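PDB 5X3I: 1,3-alpha-isomaltosidase from Kribbella flavida DSM 17836, which hydrolyses the alpha-1,3-glucosidic linkages of the cyclic tetrasaccharide cyclobis-(1-6)-alpha-nigerosyl to give isomaltose, as part of its intracellular breakdown. Local coordinates for residues A[191-196]-A[548-553]; A[203-208]-A[221-226]; A[289-294]-A[558-563]; A[518-523]-A[531-536]. The protein carries 1 engineered substitution. All coordinates share one frame; numbering follows the deposited sequence.

Interaction 1. Residues A[191-196]-A[548-553]; sequences ERYDAL and VTAGLT
Helix 541-556 of the TIM barrel carries Thr-549, Ala-550 and Thr-553 against Arg-192 and its neighbours, in a loop of the galactose mutarotase-like domain, and so forms part of a buried seam between the two. The direct polar link is short and nearly straight: Arg-192 N donates to Thr-553 OG1 at 2.8 Å, with an angle of 167° at the hydrogen. A chi1 of 46° sets this hydroxyl between its own backbone N and carbonyl carbon, folded back over the helix so that Thr-549 O and Ala-550 O both lie within reach of its proton. One turn earlier, the methyl CG2 of Thr-549 presses on the peptide at Ala-195 C (3.4 Å), while its OG1 shares a water with Asp-194 O. Ala-550 CB touches two side chains of the loop. It sits over one face of the Tyr-193 ring, 4.0 Å from the centroid and toward the rim, and it also touches Glu-191 CG at 3.6 Å. Those two side chains spend their polar ends elsewhere, Tyr-193 OH on Ala-534 O and Glu-191 OE2 on Trp-562 NE1. At the far end the side chains of Leu-196 and Leu-552 cross at about a right angle, CD1 of Leu-196 lying 3.9 Å from CB of Leu-552. A valine in place of Thr-553 would probably leave the buried N-H of Arg-192 without its acceptor and loosen the loop from the helix. A helix hydroxyl here serves as acceptor for a loop that forms no regular strand or helix, and small side chains let the two backbones come close.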
# COMPACT_ATOMS: atom_id res chain seq x y z
N GLU A 191 -2.39 -5.49 -5.09
CA GLU A 191 -2.46 -4.27 -5.86
C GLU A 191 -1.20 -4.12 -6.74
O GLU A 191 -0.10 -4.01 -6.22
CB GLU A 191 -2.61 -3.08 -4.92
CG GLU A 191 -2.69 -1.72 -5.58
CD GLU A 191 -2.74 -0.60 -4.55
OE1 GLU A 191 -2.04 -0.70 -3.52
OE2 GLU A 191 -3.47 0.39 -4.78
N ARG A 192 -1.39 -4.10 -8.05
CA ARG A 192 -0.26 -4.08 -8.99
C ARG A 192 -0.36 -2.90 -9.94
O ARG A 192 -1.43 -2.59 -10.44
CB ARG A 192 -0.20 -5.40 -9.77
CG ARG A 192 0.05 -6.60 -8.89
CD ARG A 192 1.46 -6.55 -8.29
NE ARG A 192 1.58 -7.42 -7.13
CZ ARG A 192 2.72 -7.72 -6.53
NH1 ARG A 192 3.87 -7.25 -7.00
NH2 ARG A 192 2.71 -8.50 -5.46
N TYR A 193 0.74 -2.18 -10.07
CA TYR A 193 0.75 -0.97 -10.87
C TYR A 193 1.26 -1.07 -12.32
O TYR A 193 1.09 -0.13 -13.08
CB TYR A 193 1.58 0.08 -10.13
CG TYR A 193 1.10 0.40 -8.71
CD1 TYR A 193 1.30 -0.49 -7.66
CD2 TYR A 193 0.48 1.61 -8.43
CE1 TYR A 193 0.88 -0.19 -6.38
CE2 TYR A 193 0.05 1.91 -7.16
CZ TYR A 193 0.25 1.02 -6.14
OH TYR A 193 -0.18 1.34 -4.88
N ASP A 194 1.96 -2.16 -12.67
CA ASP A 194 2.47 -2.29 -14.03
C ASP A 194 1.53 -2.93 -15.05
O ASP A 194 1.43 -2.46 -16.17
CB ASP A 194 3.84 -3.02 -14.04
CG ASP A 194 3.82 -4.32 -13.28
OD1 ASP A 194 2.74 -4.74 -12.82
OD2 ASP A 194 4.90 -4.93 -13.16
N ALA A 195 0.86 -4.01 -14.68
CA ALA A 195 -0.04 -4.68 -15.62
C ALA A 195 -1.18 -5.43 -14.94
O ALA A 195 -1.03 -5.92 -13.83
CB ALA A 195 0.76 -5.65 -16.52
N LEU A 196 -2.32 -5.52 -15.62
CA LEU A 196 -3.40 -6.37 -15.16
C LEU A 196 -2.99 -7.85 -15.23
O LEU A 196 -3.12 -8.59 -14.25
CB LEU A 196 -4.66 -6.13 -15.99
CG LEU A 196 -5.89 -6.93 -15.57
CD1 LEU A 196 -6.49 -6.38 -14.28
CD2 LEU A 196 -6.92 -6.93 -16.68
N VAL A 548 -5.06 3.19 -12.43
CA VAL A 548 -6.20 2.39 -12.89
C VAL A 548 -5.91 0.89 -12.73
O VAL A 548 -6.76 0.13 -12.27
CB VAL A 548 -6.55 2.70 -14.35
CG1 VAL A 548 -7.59 1.71 -14.87
CG2 VAL A 548 -7.05 4.13 -14.49
N THR A 549 -4.70 0.48 -13.09
CA THR A 549 -4.30 -0.93 -13.00
C THR A 549 -4.27 -1.40 -11.56
O THR A 549 -4.68 -2.51 -11.25
CB THR A 549 -2.93 -1.17 -13.65
OG1 THR A 549 -2.97 -0.73 -15.00
CG2 THR A 549 -2.56 -2.66 -13.61
N ALA A 550 -3.80 -0.52 -10.68
CA ALA A 550 -3.76 -0.79 -9.25
C ALA A 550 -5.17 -1.09 -8.72
O ALA A 550 -5.38 -2.08 -8.04
CB ALA A 550 -3.15 0.39 -8.51
N GLY A 551 -6.12 -0.22 -9.04
CA GLY A 551 -7.51 -0.43 -8.66
C GLY A 551 -8.09 -1.74 -9.16
O GLY A 551 -8.71 -2.48 -8.41
N LEU A 552 -7.87 -2.04 -10.44
CA LEU A 552 -8.39 -3.27 -11.05
C LEU A 552 -7.82 -4.54 -10.43
O LEU A 552 -8.55 -5.49 -10.16
CB LEU A 552 -8.10 -3.26 -12.55
CG LEU A 552 -8.90 -2.18 -13.27
CD1 LEU A 552 -8.40 -1.99 -14.67
CD2 LEU A 552 -10.37 -2.57 -13.24
N THR A 553 -6.51 -4.55 -10.22
CA THR A 553 -5.86 -5.71 -9.63
C THR A 553 -6.27 -5.87 -8.17
O THR A 553 -6.60 -6.97 -7.75
CB THR A 553 -4.33 -5.63 -9.75
OG1 THR A 553 -3.86 -4.34 -9.38
CG2 THR A 553 -3.90 -5.93 -11.19
O HOH W 1 -0.37 -0.08 -16.13

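Interaction 2. Residues A[203-208]-A[221-226]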
# COMPACT_ATOMS: atom_id res chain seq x y z
N LEU A 203 7.97 -11.03 -10.40
CA LEU A 203 7.41 -10.18 -9.35
C LEU A 203 7.48 -10.92 -8.03
O LEU A 203 7.74 -12.12 -8.00
CB LEU A 203 5.96 -9.79 -9.66
CG LEU A 203 4.89 -10.88 -9.63
CD1 LEU A 203 3.52 -10.32 -9.22
CD2 LEU A 203 4.78 -11.56 -10.97
N ASP A 204 7.30 -10.19 -6.93
CA ASP A 204 7.22 -10.84 -5.63
C ASP A 204 6.09 -10.26 -4.78
O ASP A 204 5.41 -9.34 -5.21
CB ASP A 204 8.57 -10.74 -4.90
CG ASP A 204 8.96 -9.30 -4.54
OD1 ASP A 204 8.29 -8.33 -4.94
OD2 ASP A 204 9.99 -9.15 -3.85
N ALA A 205 5.85 -10.84 -3.60
CA ALA A 205 4.88 -10.26 -2.70
C ALA A 205 5.53 -9.93 -1.37
O ALA A 205 5.71 -10.82 -0.53
CB ALA A 205 3.73 -11.21 -2.50
N VAL A 206 5.79 -8.65 -1.14
CA VAL A 206 6.29 -8.19 0.13
C VAL A 206 5.87 -6.73 0.33
O VAL A 206 5.97 -5.91 -0.59
CB VAL A 206 7.84 -8.33 0.24
CG1 VAL A 206 8.56 -7.58 -0.89
CG2 VAL A 206 8.34 -7.88 1.59
N VAL A 207 5.46 -6.40 1.54
CA VAL A 207 4.99 -5.05 1.81
C VAL A 207 6.18 -4.11 1.76
O VAL A 207 7.17 -4.32 2.45
CB VAL A 207 4.29 -4.95 3.18
CG1 VAL A 207 3.96 -3.50 3.50
CG2 VAL A 207 3.05 -5.82 3.19
N PHE A 208 6.08 -3.08 0.94
CA PHE A 208 7.17 -2.13 0.82
C PHE A 208 6.65 -0.76 0.47
O PHE A 208 5.73 -0.63 -0.33
CB PHE A 208 8.16 -2.60 -0.26
CG PHE A 208 9.28 -1.64 -0.51
CD1 PHE A 208 10.31 -1.50 0.40
CD2 PHE A 208 9.32 -0.89 -1.67
CE1 PHE A 208 11.35 -0.64 0.17
CE2 PHE A 208 10.36 -0.02 -1.91
CZ PHE A 208 11.37 0.11 -1.00
N TYR A 221 2.62 -1.42 -2.12
CA TYR A 221 2.29 -1.33 -0.71
C TYR A 221 1.37 -2.47 -0.25
O TYR A 221 1.24 -2.73 0.93
CB TYR A 221 1.55 -0.03 -0.40
CG TYR A 221 2.12 1.28 -0.88
CD1 TYR A 221 2.94 2.03 -0.07
CD2 TYR A 221 1.75 1.80 -2.11
CE1 TYR A 221 3.41 3.25 -0.47
CE2 TYR A 221 2.20 3.02 -2.52
CZ TYR A 221 3.04 3.74 -1.70
OH TYR A 221 3.51 4.96 -2.11
N LEU A 222 0.69 -3.10 -1.19
CA LEU A 222 -0.39 -4.01 -0.84
C LEU A 222 -0.34 -5.30 -1.68
O LEU A 222 -1.20 -5.51 -2.52
CB LEU A 222 -1.74 -3.32 -1.02
CG LEU A 222 -2.88 -3.68 -0.05
CD1 LEU A 222 -4.12 -2.78 -0.27
CD2 LEU A 222 -3.25 -5.15 -0.08
N PRO A 223 0.69 -6.13 -1.47
CA PRO A 223 0.77 -7.41 -2.18
C PRO A 223 -0.11 -8.48 -1.55
O PRO A 223 -0.38 -8.37 -0.36
CB PRO A 223 2.24 -7.79 -2.04
CG PRO A 223 2.61 -7.25 -0.70
CD PRO A 223 1.78 -5.97 -0.50
N MET A 224 -0.54 -9.48 -2.32
CA MET A 224 -1.06 -10.73 -1.76
C MET A 224 -0.56 -11.95 -2.54
O MET A 224 -0.52 -11.92 -3.76
CB MET A 224 -2.59 -10.75 -1.76
CG MET A 224 -3.29 -9.54 -1.19
SD MET A 224 -5.07 -9.79 -1.20
CE MET A 224 -5.59 -8.14 -0.66
N PRO A 225 -0.24 -13.06 -1.85
CA PRO A 225 0.19 -14.26 -2.58
C PRO A 225 -1.02 -15.00 -3.15
O PRO A 225 -1.31 -16.12 -2.75
CB PRO A 225 0.88 -15.09 -1.50
CG PRO A 225 0.19 -14.69 -0.23
CD PRO A 225 -0.17 -13.24 -0.39
N PHE A 226 -1.74 -14.34 -4.03
CA PHE A 226 -2.98 -14.88 -4.57
C PHE A 226 -3.17 -14.35 -5.97
O PHE A 226 -2.83 -13.21 -6.25
CB PHE A 226 -4.19 -14.52 -3.69
CG PHE A 226 -5.51 -14.58 -4.43
CD1 PHE A 226 -6.25 -15.75 -4.47
CD2 PHE A 226 -6.00 -13.47 -5.11
CE1 PHE A 226 -7.45 -15.81 -5.16
CE2 PHE A 226 -7.20 -13.53 -5.80
CZ PHE A 226 -7.92 -14.70 -5.83
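Of the flat groups, the Tyr-221 ring is approached from segment 203-208 by a carbonyl oxygen, Phe-208 O, which lies obliquely to it and 3.9 Å from CD1. The same oxygen receives a CH...O contact from Tyr-221 CA at 3.5 Å. The Phe-208 ring meets Tyr-33 edge-to-face. Most of the packing falls to the pyrrolidine ring of Pro-223, which lies along the facing chain atom by atom: CB against Ala-205 CB (3.8 Å), CG against Val-206 C (3.5 Å), and CD against Val-207 CG2 (3.9 Å), the valine crossing it at about a right angle. A glycine in place of Pro-223 would remove this ring and is likely to leave a gap against Ala-205 and Val-207. The chains run nearly antiparallel, yet they do not pair as strands: Ala-205 bonds to Thr-247 and Met-224 to Phe-189, each in its own sheet. The inverse gamma turn at Pro-225 bends the second chain. A chi1 of -50°, CG anti to the carbonyl carbon, brings the Tyr-221 ring to Glu-474, and its OH accepts a hydrogen bond from Asp-536 N. This is consistent with the family 31 design, in which the N-terminal beta domain lends a loop to the barrel's active site.

Interaction 3. Residues A[289-294]-A[558-563]; sequences GRAEEL and GIVYWG
Leu-294 packs over one face of the Tyr-561 ring, and this is the close-packed heart of the contact. Its CD1 sits almost over the ring centre, 3.6 Å from the centroid and only 13° off the normal, in a CH-pi contact; Val-560 CG1 lies over the rim of the opposite face, so the ring is enclosed by two aliphatic groups. The phenol oxygen is fixed as well, because Leu-294 N donates to Tyr-561 OH at 3.0 Å along an almost straight line (177°). Ala-291 CB completes this side, set near the ring plane at its edge and 3.8 Å from Val-560 CG2. The rest is looser and wetter. One water lies in the ring plane, 2.6 Å from Tyr-561 OH, and donates to Leu-294 O; a second spans the wider gap between Ala-291 N (3.1 Å) and Gly-558 O (2.9 Å). Gly-558 itself closes helix 541-556 with a Schellman motif. Ile-648 of helix 622-650 also packs on Tyr-561. The segment leading to barrel strand 302-304 is thus joined to the chain entering strand 562-565 chiefly through one tyrosine, whose hydroxyl accepts a backbone N-H and is also bonded to a water.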
# COMPACT_ATOMS: atom_id res chain seq x y z
N GLY A 289 -11.07 -13.38 4.61
CA GLY A 289 -11.81 -12.18 4.94
C GLY A 289 -12.32 -11.35 3.77
O GLY A 289 -11.84 -11.46 2.64
N ARG A 290 -13.30 -10.50 4.09
CA ARG A 290 -14.14 -9.83 3.11
C ARG A 290 -14.60 -8.46 3.64
O ARG A 290 -14.71 -8.26 4.84
CB ARG A 290 -15.34 -10.73 2.78
CG ARG A 290 -16.35 -10.19 1.80
CD ARG A 290 -17.55 -11.13 1.68
NE ARG A 290 -17.28 -12.28 0.82
CZ ARG A 290 -17.10 -13.52 1.27
NH1 ARG A 290 -17.16 -13.80 2.56
NH2 ARG A 290 -16.87 -14.50 0.40
N ALA A 291 -14.86 -7.52 2.73
CA ALA A 291 -15.34 -6.21 3.13
C ALA A 291 -16.69 -6.31 3.82
O ALA A 291 -17.45 -7.23 3.57
CB ALA A 291 -15.43 -5.29 1.95
N GLU A 292 -16.96 -5.34 4.68
CA GLU A 292 -18.29 -5.14 5.22
C GLU A 292 -18.79 -3.83 4.63
O GLU A 292 -17.99 -3.00 4.21
CB GLU A 292 -18.30 -5.11 6.74
CG GLU A 292 -17.54 -3.96 7.38
CD GLU A 292 -17.58 -4.00 8.91
OE1 GLU A 292 -16.64 -4.54 9.53
OE2 GLU A 292 -18.55 -3.48 9.50
N GLU A 293 -20.11 -3.68 4.56
CA GLU A 293 -20.70 -2.50 3.95
C GLU A 293 -20.33 -1.28 4.77
O GLU A 293 -20.54 -1.25 5.97
CB GLU A 293 -22.22 -2.62 3.84
CG GLU A 293 -22.69 -3.72 2.92
CD GLU A 293 -24.20 -3.91 2.95
OE1 GLU A 293 -24.92 -3.04 3.48
OE2 GLU A 293 -24.67 -4.94 2.44
N LEU A 294 -19.72 -0.31 4.11
CA LEU A 294 -19.44 0.98 4.70
C LEU A 294 -20.59 1.98 4.40
O LEU A 294 -21.35 1.77 3.46
CB LEU A 294 -18.10 1.50 4.20
CG LEU A 294 -16.90 0.57 4.50
CD1 LEU A 294 -15.64 1.16 3.91
CD2 LEU A 294 -16.75 0.36 5.99
N GLY A 558 -10.30 -8.66 -4.01
CA GLY A 558 -11.30 -8.43 -2.98
C GLY A 558 -11.19 -7.10 -2.24
O GLY A 558 -11.85 -6.91 -1.21
N ILE A 559 -10.40 -6.17 -2.78
CA ILE A 559 -10.31 -4.86 -2.18
C ILE A 559 -11.40 -4.03 -2.86
O ILE A 559 -11.30 -3.66 -4.03
CB ILE A 559 -8.94 -4.19 -2.38
CG1 ILE A 559 -7.81 -5.02 -1.75
CG2 ILE A 559 -8.95 -2.75 -1.85
CD1 ILE A 559 -7.88 -5.17 -0.26
N VAL A 560 -12.43 -3.73 -2.08
CA VAL A 560 -13.66 -3.14 -2.61
C VAL A 560 -13.56 -1.62 -2.67
O VAL A 560 -13.74 -1.01 -3.72
CB VAL A 560 -14.90 -3.56 -1.81
CG1 VAL A 560 -16.14 -2.88 -2.36
CG2 VAL A 560 -15.07 -5.08 -1.87
N TYR A 561 -13.35 -1.00 -1.52
CA TYR A 561 -13.31 0.44 -1.51
C TYR A 561 -11.89 0.93 -1.73
O TYR A 561 -11.07 0.99 -0.83
CB TYR A 561 -13.83 0.94 -0.16
CG TYR A 561 -15.21 0.45 0.22
CD1 TYR A 561 -15.38 -0.76 0.90
CD2 TYR A 561 -16.34 1.19 -0.09
CE1 TYR A 561 -16.62 -1.20 1.24
CE2 TYR A 561 -17.58 0.76 0.25
CZ TYR A 561 -17.73 -0.43 0.91
OH TYR A 561 -18.98 -0.84 1.25
N TRP A 562 -11.68 1.43 -2.93
CA TRP A 562 -10.36 1.79 -3.40
C TRP A 562 -10.43 3.08 -4.18
O TRP A 562 -11.37 3.34 -4.91
CB TRP A 562 -9.78 0.67 -4.28
CG TRP A 562 -8.49 1.04 -4.95
CD1 TRP A 562 -7.24 0.72 -4.53
CD2 TRP A 562 -8.34 1.82 -6.13
NE1 TRP A 562 -6.30 1.24 -5.40
CE2 TRP A 562 -6.96 1.92 -6.39
CE3 TRP A 562 -9.23 2.42 -7.02
CZ2 TRP A 562 -6.45 2.61 -7.48
CZ3 TRP A 562 -8.72 3.10 -8.11
CH2 TRP A 562 -7.35 3.20 -8.32
N GLY A 563 -9.37 3.87 -4.03
CA GLY A 563 -9.24 5.14 -4.71
C GLY A 563 -7.77 5.49 -4.88
O GLY A 563 -6.90 4.67 -4.59
O HOH W 2 -14.39 -8.02 -0.27
O HOH W 3 -21.00 0.71 0.82

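Interaction 4. Residues A[518-523]-A[531-536]; sequences FSRAGF and IFWAGD. With GOL (glycerol), chain N.
Two parallel-strand bonds tie the segments, Ser-519 N to Ile-531 O (2.8 Å) and Trp-533 N to Ser-519 O (2.9 Å). A water links Ser-519 OG, itself bonded to Thr-470 OG1, to Ile-531 O. The O2 hydroxyl of a glycerol, probably from the crystallisation liquor, donates to Asp-536 OD1 (2.5 Å) and receives Arg-520 NH1 (3.0 Å) at the edge of the guanidinium. The direct ion pair from Arg-520 NH1 to Asp-536 OD2 is long, with the oxygen well out of the guanidinium plane; Arg-520 NE finds a firmer partner in Glu-474. With CG between backbone N and carbonyl carbon (chi1 73°) and the chain extended beyond, Arg-520 lays CB over one face of the Trp-533 six-membered ring, 3.8 Å from its centroid, and brings NH1 to the glycerol. The opposite face meets Phe-518, nearly parallel (15°) but so far slid that the rings barely overlap. Ile-531 CG2 then touches the edge of Phe-518, 3.6 Å from CD2. Two adjacent strands of a TIM barrel here lead into the active site, where Asp-536 is the likely proton donor and Trp-533 lies near Ala-471, the engineered replacement of the presumed nucleophile.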
# COMPACT_ATOMS: atom_id res chain seq x y z
N PHE A 518 -8.52 4.59 6.19
CA PHE A 518 -8.11 4.89 4.84
C PHE A 518 -6.60 4.59 4.79
O PHE A 518 -5.81 5.35 5.34
CB PHE A 518 -8.46 6.36 4.56
CG PHE A 518 -8.24 6.82 3.14
CD1 PHE A 518 -7.36 7.85 2.88
CD2 PHE A 518 -8.97 6.31 2.09
CE1 PHE A 518 -7.18 8.33 1.57
CE2 PHE A 518 -8.79 6.79 0.79
CZ PHE A 518 -7.90 7.81 0.54
N SER A 519 -6.22 3.53 4.09
CA SER A 519 -4.86 2.96 4.19
C SER A 519 -4.22 2.77 2.82
O SER A 519 -4.92 2.51 1.86
CB SER A 519 -4.90 1.60 4.90
OG SER A 519 -5.56 1.63 6.14
N ARG A 520 -2.92 3.00 2.70
CA ARG A 520 -2.17 2.59 1.51
C ARG A 520 -1.66 1.14 1.56
O ARG A 520 -1.61 0.46 0.55
CB ARG A 520 -1.02 3.56 1.24
CG ARG A 520 0.16 3.45 2.19
CD ARG A 520 1.14 4.58 1.97
NE ARG A 520 2.32 4.41 2.81
CZ ARG A 520 3.18 5.38 3.11
NH1 ARG A 520 2.99 6.61 2.67
NH2 ARG A 520 4.24 5.10 3.87
N ALA A 521 -1.30 0.68 2.76
CA ALA A 521 -0.56 -0.56 2.93
C ALA A 521 -1.45 -1.67 3.44
O ALA A 521 -2.43 -1.43 4.13
CB ALA A 521 0.59 -0.36 3.88
N GLY A 522 -1.13 -2.90 3.04
CA GLY A 522 -1.89 -4.05 3.47
C GLY A 522 -1.31 -5.36 2.97
O GLY A 522 -0.22 -5.40 2.40
N PHE A 523 -2.07 -6.42 3.19
CA PHE A 523 -1.67 -7.77 2.84
C PHE A 523 -2.94 -8.59 2.79
O PHE A 523 -4.04 -8.05 2.90
CB PHE A 523 -0.69 -8.35 3.87
CG PHE A 523 0.13 -9.53 3.36
CD1 PHE A 523 1.11 -9.35 2.40
CD2 PHE A 523 -0.11 -10.82 3.84
CE1 PHE A 523 1.86 -10.43 1.94
CE2 PHE A 523 0.63 -11.91 3.37
CZ PHE A 523 1.61 -11.71 2.42
N ILE A 531 -10.83 1.32 3.88
CA ILE A 531 -10.68 1.83 2.54
C ILE A 531 -9.19 1.91 2.21
O ILE A 531 -8.36 2.07 3.11
CB ILE A 531 -11.35 3.21 2.40
CG1 ILE A 531 -12.81 3.14 2.87
CG2 ILE A 531 -11.28 3.73 1.00
CD1 ILE A 531 -13.52 4.45 2.83
N PHE A 532 -8.86 1.82 0.93
CA PHE A 532 -7.48 1.82 0.49
C PHE A 532 -7.28 2.81 -0.64
O PHE A 532 -8.18 3.03 -1.45
CB PHE A 532 -7.06 0.39 0.09
CG PHE A 532 -7.11 -0.57 1.24
CD1 PHE A 532 -8.30 -1.19 1.58
CD2 PHE A 532 -6.01 -0.77 2.04
CE1 PHE A 532 -8.37 -2.01 2.67
CE2 PHE A 532 -6.08 -1.60 3.13
CZ PHE A 532 -7.28 -2.22 3.44
N TRP A 533 -6.12 3.45 -0.65
CA TRP A 533 -5.77 4.30 -1.78
C TRP A 533 -4.39 3.91 -2.30
O TRP A 533 -3.57 3.35 -1.57
CB TRP A 533 -5.85 5.79 -1.41
CG TRP A 533 -4.58 6.44 -0.96
CD1 TRP A 533 -3.74 7.20 -1.73
CD2 TRP A 533 -4.01 6.42 0.35
NE1 TRP A 533 -2.68 7.64 -0.98
CE2 TRP A 533 -2.83 7.19 0.31
CE3 TRP A 533 -4.39 5.84 1.57
CZ2 TRP A 533 -2.01 7.37 1.43
CZ3 TRP A 533 -3.58 6.02 2.68
CH2 TRP A 533 -2.40 6.78 2.60
N ALA A 534 -4.14 4.24 -3.56
CA ALA A 534 -3.00 3.71 -4.31
C ALA A 534 -1.64 4.26 -3.89
O ALA A 534 -0.63 3.84 -4.42
CB ALA A 534 -3.21 3.94 -5.79
N GLY A 535 -1.62 5.22 -2.97
CA GLY A 535 -0.36 5.72 -2.45
C GLY A 535 0.20 6.89 -3.23
O GLY A 535 -0.55 7.62 -3.88
N ASP A 536 1.51 7.07 -3.19
CA ASP A 536 2.14 8.31 -3.67
C ASP A 536 2.57 8.22 -5.14
O ASP A 536 3.24 7.27 -5.53
CB ASP A 536 3.36 8.65 -2.80
CG ASP A 536 3.03 8.77 -1.32
OD1 ASP A 536 1.84 8.91 -0.97
OD2 ASP A 536 3.96 8.75 -0.50
C1 GOL N . 0.59 9.20 3.52
O1 GOL N . 0.30 10.35 4.28
C2 GOL N . 1.18 9.59 2.17
O2 GOL N . 1.07 8.46 1.38
C3 GOL N . 0.50 10.87 1.64
O3 GOL N . -0.80 10.68 1.22
O HOH W 4 -8.05 0.84 5.59

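How the interactions relate
From the N terminus, interaction 1 opens first at 191-196 and closes at 548-553, a loop of some 350 residues joining the mutarotase-like domain to a barrel helix. Interaction 2 is a short loop nested inside it, closed by 221-226. Interaction 3 opens at 289-294 and closes at 558-563, just after interaction 1, so the two cross. Interaction 4, between neighbouring barrel strands, nests inside both. The four meet in space: Arg-192 NH2 bonds to Asp-204 O, Leu-222 to Glu-191, and Met-224 CE packs on Ile-559 CD1. Phe-532 pairs with Tyr-561 and Gly-563, making strands 531-533 and 562-565 neighbours in the barrel, while Tyr-221 O bonds to Gly-522 N beside the active site.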